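Local structure of hemin degrading factor (Pseudomonas aeruginosa, 4MF9) at residues Arg97-Ser102 / Gly108-Pro113; Ala68-Leu73 / Leu119-Trp124. The protein binds heme, probably passing it on within the cell, and is also implicated in heme degradation. All blocks are in the same frame, centred on the assembly; numbering follows the deposited sequence.

Contact 1. Residues Arg97-Ser102 / Gly108-Pro113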
loop_
_atom_site.group_PDB
_atom_site.type_symbol
_atom_site.label_atom_id
_atom_site.label_comp_id
_atom_site.label_asym_id
_atom_site.label_seq_id
_atom_site.Cartn_x
_atom_site.Cartn_y
_atom_site.Cartn_z
ATOM N N ARG A 97 -7.438 -13.557 -5.719
ATOM C CA ARG A 97 -7.065 -14.091 -7.022
ATOM C C ARG A 97 -7.100 -12.984 -8.075
ATOM O O ARG A 97 -7.742 -12.000 -7.839
ATOM C CB ARG A 97 -8.056 -15.149 -7.435
ATOM C CG ARG A 97 -9.418 -14.593 -7.680
ATOM C CD ARG A 97 -10.296 -15.533 -8.458
ATOM N NE ARG A 97 -11.662 -15.115 -8.337
ATOM C CZ ARG A 97 -12.329 -14.450 -9.257
ATOM N NH1 ARG A 97 -11.741 -14.125 -10.395
ATOM N NH2 ARG A 97 -13.569 -14.099 -9.031
ATOM N N GLU A 98 -6.416 -13.150 -9.199
ATOM C CA GLU A 98 -5.677 -14.320 -9.580
ATOM C C GLU A 98 -4.227 -14.118 -9.255
ATOM O O GLU A 98 -3.688 -13.136 -9.624
ATOM C CB GLU A 98 -5.834 -14.595 -11.082
ATOM C CG GLU A 98 -7.231 -14.869 -11.586
ATOM C CD GLU A 98 -7.798 -16.203 -11.089
ATOM O OE1 GLU A 98 -7.002 -17.144 -10.845
ATOM O OE2 GLU A 98 -9.042 -16.312 -10.937
ATOM N N VAL A 99 -3.612 -15.040 -8.534
ATOM C CA VAL A 99 -2.247 -14.890 -8.045
ATOM C C VAL A 99 -1.210 -15.525 -8.972
ATOM O O VAL A 99 -1.327 -16.690 -9.329
ATOM C CB VAL A 99 -2.092 -15.514 -6.642
ATOM C CG1 VAL A 99 -0.646 -15.466 -6.194
ATOM C CG2 VAL A 99 -2.984 -14.792 -5.646
ATOM N N THR A 100 -0.188 -14.781 -9.316
ATOM C CA THR A 100 0.975 -15.323 -9.985
ATOM C C THR A 100 2.212 -14.876 -9.260
ATOM O O THR A 100 2.280 -13.746 -8.832
ATOM C CB THR A 100 1.085 -14.958 -11.499
ATOM O OG1 THR A 100 1.176 -13.553 -11.651
ATOM C CG2 THR A 100 -0.023 -15.413 -12.278
ATOM N N VAL A 101 3.177 -15.773 -9.117
ATOM C CA VAL A 101 4.454 -15.484 -8.471
ATOM C C VAL A 101 5.583 -15.831 -9.441
ATOM O O VAL A 101 5.586 -16.919 -10.033
ATOM C CB VAL A 101 4.623 -16.299 -7.167
ATOM C CG1 VAL A 101 6.002 -16.075 -6.556
ATOM C CG2 VAL A 101 3.524 -15.931 -6.168
ATOM N N SER A 102 6.540 -14.919 -9.598
ATOM C CA SER A 102 7.611 -15.089 -10.590
ATOM C C SER A 102 8.498 -16.314 -10.333
ATOM O O SER A 102 8.530 -16.866 -9.223
ATOM C CB SER A 102 8.467 -13.823 -10.681
ATOM O OG SER A 102 9.203 -13.616 -9.488
ATOM N N GLY A 108 5.278 -10.969 -7.012
ATOM C CA GLY A 108 3.941 -11.526 -6.997
ATOM C C GLY A 108 2.945 -10.573 -7.622
ATOM O O GLY A 108 3.083 -9.347 -7.518
ATOM N N LEU A 109 1.930 -11.089 -8.245
ATOM C CA LEU A 109 0.840 -10.303 -8.710
ATOM C C LEU A 109 -0.504 -10.884 -8.306
ATOM O O LEU A 109 -0.676 -12.032 -8.336
ATOM C CB LEU A 109 0.847 -10.265 -10.213
ATOM C CG LEU A 109 1.428 -8.972 -10.633
ATOM C CD1 LEU A 109 2.868 -9.277 -10.831
ATOM C CD2 LEU A 109 0.716 -8.634 -11.909
ATOM N N VAL A 110 -1.457 -10.054 -7.991
ATOM C CA VAL A 110 -2.849 -10.452 -7.892
ATOM C C VAL A 110 -3.643 -9.538 -8.813
ATOM O O VAL A 110 -3.653 -8.320 -8.637
ATOM C CB VAL A 110 -3.369 -10.380 -6.454
ATOM C CG1 VAL A 110 -4.743 -11.035 -6.363
ATOM C CG2 VAL A 110 -2.391 -11.070 -5.509
ATOM N N VAL A 111 -4.282 -10.129 -9.814
ATOM C CA VAL A 111 -4.915 -9.354 -10.873
ATOM C C VAL A 111 -6.380 -9.739 -10.949
ATOM O O VAL A 111 -6.704 -10.914 -11.126
ATOM C CB VAL A 111 -4.214 -9.593 -12.241
ATOM C CG1 VAL A 111 -4.926 -8.850 -13.348
ATOM C CG2 VAL A 111 -2.758 -9.146 -12.183
ATOM N N SER A 112 -7.256 -8.745 -10.797
ATOM C CA SER A 112 -8.694 -8.960 -10.749
ATOM C C SER A 112 -9.368 -7.590 -10.668
ATOM O O SER A 112 -8.705 -6.583 -10.411
ATOM C CB SER A 112 -9.062 -9.792 -9.516
ATOM O OG SER A 112 -9.293 -8.947 -8.403
ATOM N N PRO A 113 -10.691 -7.538 -10.884
ATOM C CA PRO A 113 -11.358 -6.235 -10.800
ATOM C C PRO A 113 -11.493 -5.736 -9.361
ATOM O O PRO A 113 -11.911 -4.594 -9.151
ATOM C CB PRO A 113 -12.748 -6.514 -11.389
ATOM C CG PRO A 113 -12.617 -7.817 -12.128
ATOM C CD PRO A 113 -11.596 -8.589 -11.374
#
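Glu-98 and Val-111 make a reciprocal pair of backbone hydrogen bonds, and Thr-100 and Leu-109 make the next pair along. The Thr-100/Leu-109 pair lies within strands 99-101 and 108-110 of an antiparallel beta hairpin; the Glu-98/Val-111 pair continues the ladder just beyond them. Leu-109 N to Thr-100 O is the shortest, at 2.7 Å. The return bond, Thr-100 N to Leu-109 O, is 3.0 Å. At the other end Glu-98 N meets Val-111 O at 3.0 Å. The peptide bond between Arg-97 and Glu-98 is cis.

CA-H...O contacts fill in between these bonds. Val-110 CA lies 3.3 Å from Glu-98 O, and Val-99 CA approaches Leu-109 O in the same manner.

Side chains meet on both faces. On one, the non-hydrogen-bonded pair Val-99 and Val-110 touch through their CG2 methyls at 3.8 Å. Both methyls stand beside their own backbone N. Val-110 CG1 rests against Arg-97 O. Val-99 and Val-101 also pack on Leu-70 of helix 66-72. On the other face Thr-100 and Leu-109 lie side by side. A chi1 of 61° sets Thr-100 OG1 between backbone N and carbonyl carbon, 3.6 Å from Leu-109 CB. Leu-109 also touches the bound heme and the side chain of Arg-118, a heme-binding residue.

Polar ends mostly turn elsewhere. Arg-97 NH1 forms a long salt bridge to its neighbour, Glu-98 OE2, at 3.5 Å. Ser-112 OG is held by Asp-114 N and Ile-115 O in the following turn.

The hairpin is therefore held chiefly by backbone bonds, which set its register. Its apolar side chains divide between a helix-facing side, with the valines, and a heme-facing side, with Leu-109.

Contact 2. Residues Ala68-Leu73 / Leu119-Trp124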
loop_
_atom_site.group_PDB
_atom_site.type_symbol
_atom_site.label_atom_id
_atom_site.label_comp_id
_atom_site.label_asym_id
_atom_site.label_seq_id
_atom_site.Cartn_x
_atom_site.Cartn_y
_atom_site.Cartn_z
ATOM N N ALA A 68 3.646 -20.827 -2.236
ATOM C CA ALA A 68 2.522 -21.637 -1.746
ATOM C C ALA A 68 1.448 -20.798 -1.031
ATOM O O ALA A 68 0.244 -20.980 -1.255
ATOM C CB ALA A 68 3.017 -22.769 -0.839
ATOM N N LEU A 69 1.883 -19.893 -0.159
ATOM C CA LEU A 69 0.959 -19.102 0.664
ATOM C C LEU A 69 0.018 -18.220 -0.166
ATOM O O LEU A 69 -1.201 -18.265 0.007
ATOM C CB LEU A 69 1.764 -18.251 1.656
ATOM C CG LEU A 69 1.128 -17.381 2.747
ATOM C CD1 LEU A 69 0.998 -15.948 2.283
ATOM C CD2 LEU A 69 -0.220 -17.919 3.224
ATOM N N LEU A 70 0.580 -17.422 -1.068
ATOM C CA LEU A 70 -0.227 -16.470 -1.843
ATOM C C LEU A 70 -1.374 -17.085 -2.658
ATOM O O LEU A 70 -2.493 -16.614 -2.568
ATOM C CB LEU A 70 0.658 -15.570 -2.714
ATOM C CG LEU A 70 1.634 -14.685 -1.943
ATOM C CD1 LEU A 70 2.649 -14.040 -2.887
ATOM C CD2 LEU A 70 0.883 -13.629 -1.144
ATOM N N PRO A 71 -1.109 -18.145 -3.452
ATOM C CA PRO A 71 -2.246 -18.771 -4.145
ATOM C C PRO A 71 -3.245 -19.366 -3.163
ATOM O O PRO A 71 -4.455 -19.302 -3.401
ATOM C CB PRO A 71 -1.591 -19.902 -4.956
ATOM C CG PRO A 71 -0.176 -19.514 -5.082
ATOM C CD PRO A 71 0.166 -18.775 -3.821
ATOM N N ALA A 72 -2.746 -19.921 -2.060
ATOM C CA ALA A 72 -3.606 -20.561 -1.059
ATOM C C ALA A 72 -4.620 -19.603 -0.437
ATOM O O ALA A 72 -5.707 -20.022 -0.031
ATOM C CB ALA A 72 -2.765 -21.225 0.030
ATOM N N LEU A 73 -4.308 -18.337 -0.381
ATOM C CA LEU A 73 -5.233 -17.410 0.189
ATOM C C LEU A 73 -6.508 -17.382 -0.594
ATOM O O LEU A 73 -7.483 -16.958 -0.116
ATOM C CB LEU A 73 -4.645 -16.021 0.294
ATOM C CG LEU A 73 -3.478 -15.850 1.223
ATOM C CD1 LEU A 73 -2.857 -14.458 1.223
ATOM C CD2 LEU A 73 -3.758 -16.284 2.610
ATOM N N LEU A 119 3.253 -7.186 -5.686
ATOM C CA LEU A 119 3.965 -7.633 -4.491
ATOM C C LEU A 119 5.456 -7.742 -4.761
ATOM O O LEU A 119 5.880 -8.440 -5.689
ATOM C CB LEU A 119 3.408 -8.988 -4.018
ATOM C CG LEU A 119 1.875 -9.080 -3.986
ATOM C CD1 LEU A 119 1.389 -10.509 -3.699
ATOM C CD2 LEU A 119 1.288 -8.098 -2.975
ATOM N N PHE A 120 6.249 -7.034 -3.964
ATOM C CA PHE A 120 7.706 -7.068 -4.097
ATOM C C PHE A 120 8.285 -7.865 -2.937
ATOM O O PHE A 120 8.614 -7.318 -1.877
ATOM C CB PHE A 120 8.257 -5.645 -4.157
ATOM C CG PHE A 120 7.579 -4.810 -5.187
ATOM C CD1 PHE A 120 7.920 -4.929 -6.525
ATOM C CD2 PHE A 120 6.568 -3.933 -4.825
ATOM C CE1 PHE A 120 7.279 -4.176 -7.478
ATOM C CE2 PHE A 120 5.923 -3.183 -5.771
ATOM C CZ PHE A 120 6.275 -3.297 -7.094
ATOM N N LEU A 121 8.395 -9.168 -3.176
ATOM C CA LEU A 121 8.531 -10.183 -2.131
ATOM C C LEU A 121 9.891 -10.229 -1.456
ATOM O O LEU A 121 10.054 -10.871 -0.413
ATOM C CB LEU A 121 8.224 -11.556 -2.722
ATOM C CG LEU A 121 6.839 -11.682 -3.341
ATOM C CD1 LEU A 121 6.647 -13.076 -3.911
ATOM C CD2 LEU A 121 5.758 -11.368 -2.303
ATOM N N GLY A 122 10.857 -9.553 -2.034
ATOM C CA GLY A 122 12.197 -9.585 -1.555
ATOM C C GLY A 122 12.413 -9.095 -0.173
ATOM O O GLY A 122 13.237 -9.589 0.505
ATOM N N GLY A 123 11.691 -8.066 0.216
ATOM C CA GLY A 123 11.778 -7.542 1.571
ATOM C C GLY A 123 10.784 -8.176 2.544
ATOM O O GLY A 123 10.755 -7.846 3.735
ATOM N N TRP A 124 9.953 -9.085 2.049
ATOM C CA TRP A 124 8.985 -9.746 2.923
ATOM C C TRP A 124 9.727 -10.700 3.855
ATOM O O TRP A 124 10.460 -11.569 3.395
ATOM C CB TRP A 124 7.967 -10.527 2.102
ATOM C CG TRP A 124 7.013 -9.670 1.326
ATOM C CD1 TRP A 124 7.263 -8.437 0.783
ATOM C CD2 TRP A 124 5.645 -9.977 1.019
ATOM N NE1 TRP A 124 6.133 -7.968 0.142
ATOM C CE2 TRP A 124 5.127 -8.891 0.278
ATOM C CE3 TRP A 124 4.814 -11.072 1.286
ATOM C CZ2 TRP A 124 3.819 -8.868 -0.195
ATOM C CZ3 TRP A 124 3.506 -11.043 0.818
ATOM C CH2 TRP A 124 3.024 -9.946 0.082
#
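Helix 66-72 packs here against the end of strand 117-120 and the short 3-10 turn 121-123 that follows it. One helix residue, Leu-70, carries the contact. Both of its methyls are used. CD1 meets Leu-119 CD1 tip to tip at 3.8 Å and Leu-121 CD2, also end on, at 4.1 Å. CD2 lies 4.1 Å from Leu-119 CD1 and 4.2 Å from Trp-124 CZ3, approaching the indole at a slant. With CG anti to its carbonyl carbon (chi1 -62°), the leucine directs its fork at all three partners.

The receiving side is also packed within itself. Leu-121 CD2 sits 3.5 Å above the plane of the Trp-124 ring, over its centre, as a CH-pi contact. The turn brings these two residues together, and Trp-124 N bonds to Leu-121 O at 3.0 Å. Across the segments there is no hydrogen bond; the contact is wholly apolar and buried. The polar edge of the indole is satisfied elsewhere, since NE1 bonds to His-270 O.

Strand alternation sends Phe-120 the other way, to the heme. Around the cluster, Tyr-96 covers Leu-70 and Leu-119, and Trp-66 meets Trp-124 edge-to-face. Strand 99-101 also lies against Leu-70, while Val-152 of strand 151-157, in the other sheet, touches Trp-124.

Contact 1 is a surface contact between neighbouring strands; contact 2 is a buried one between a helix and the same sheet. Their chemistry differs accordingly. The hairpin relies on paired backbone bonds, with few side-chain contacts, whereas contact 2 uses side-chain packing alone. Strands 107-110 and 117-120 are sheet neighbours, and Gly-108 O lies 2.8 Å from Leu-119 N, a probable hydrogen bond. Leu-70 of contact 2 also touches contact 1, its CD1 3.9 Å from Val-101 CG2. Leu-70 of helix 66-72 thus reaches strands 99-101 and 117-120 on one face, while Leu-109 of contact 1 and Phe-120 of the 119-124 segment reach the heme on the other.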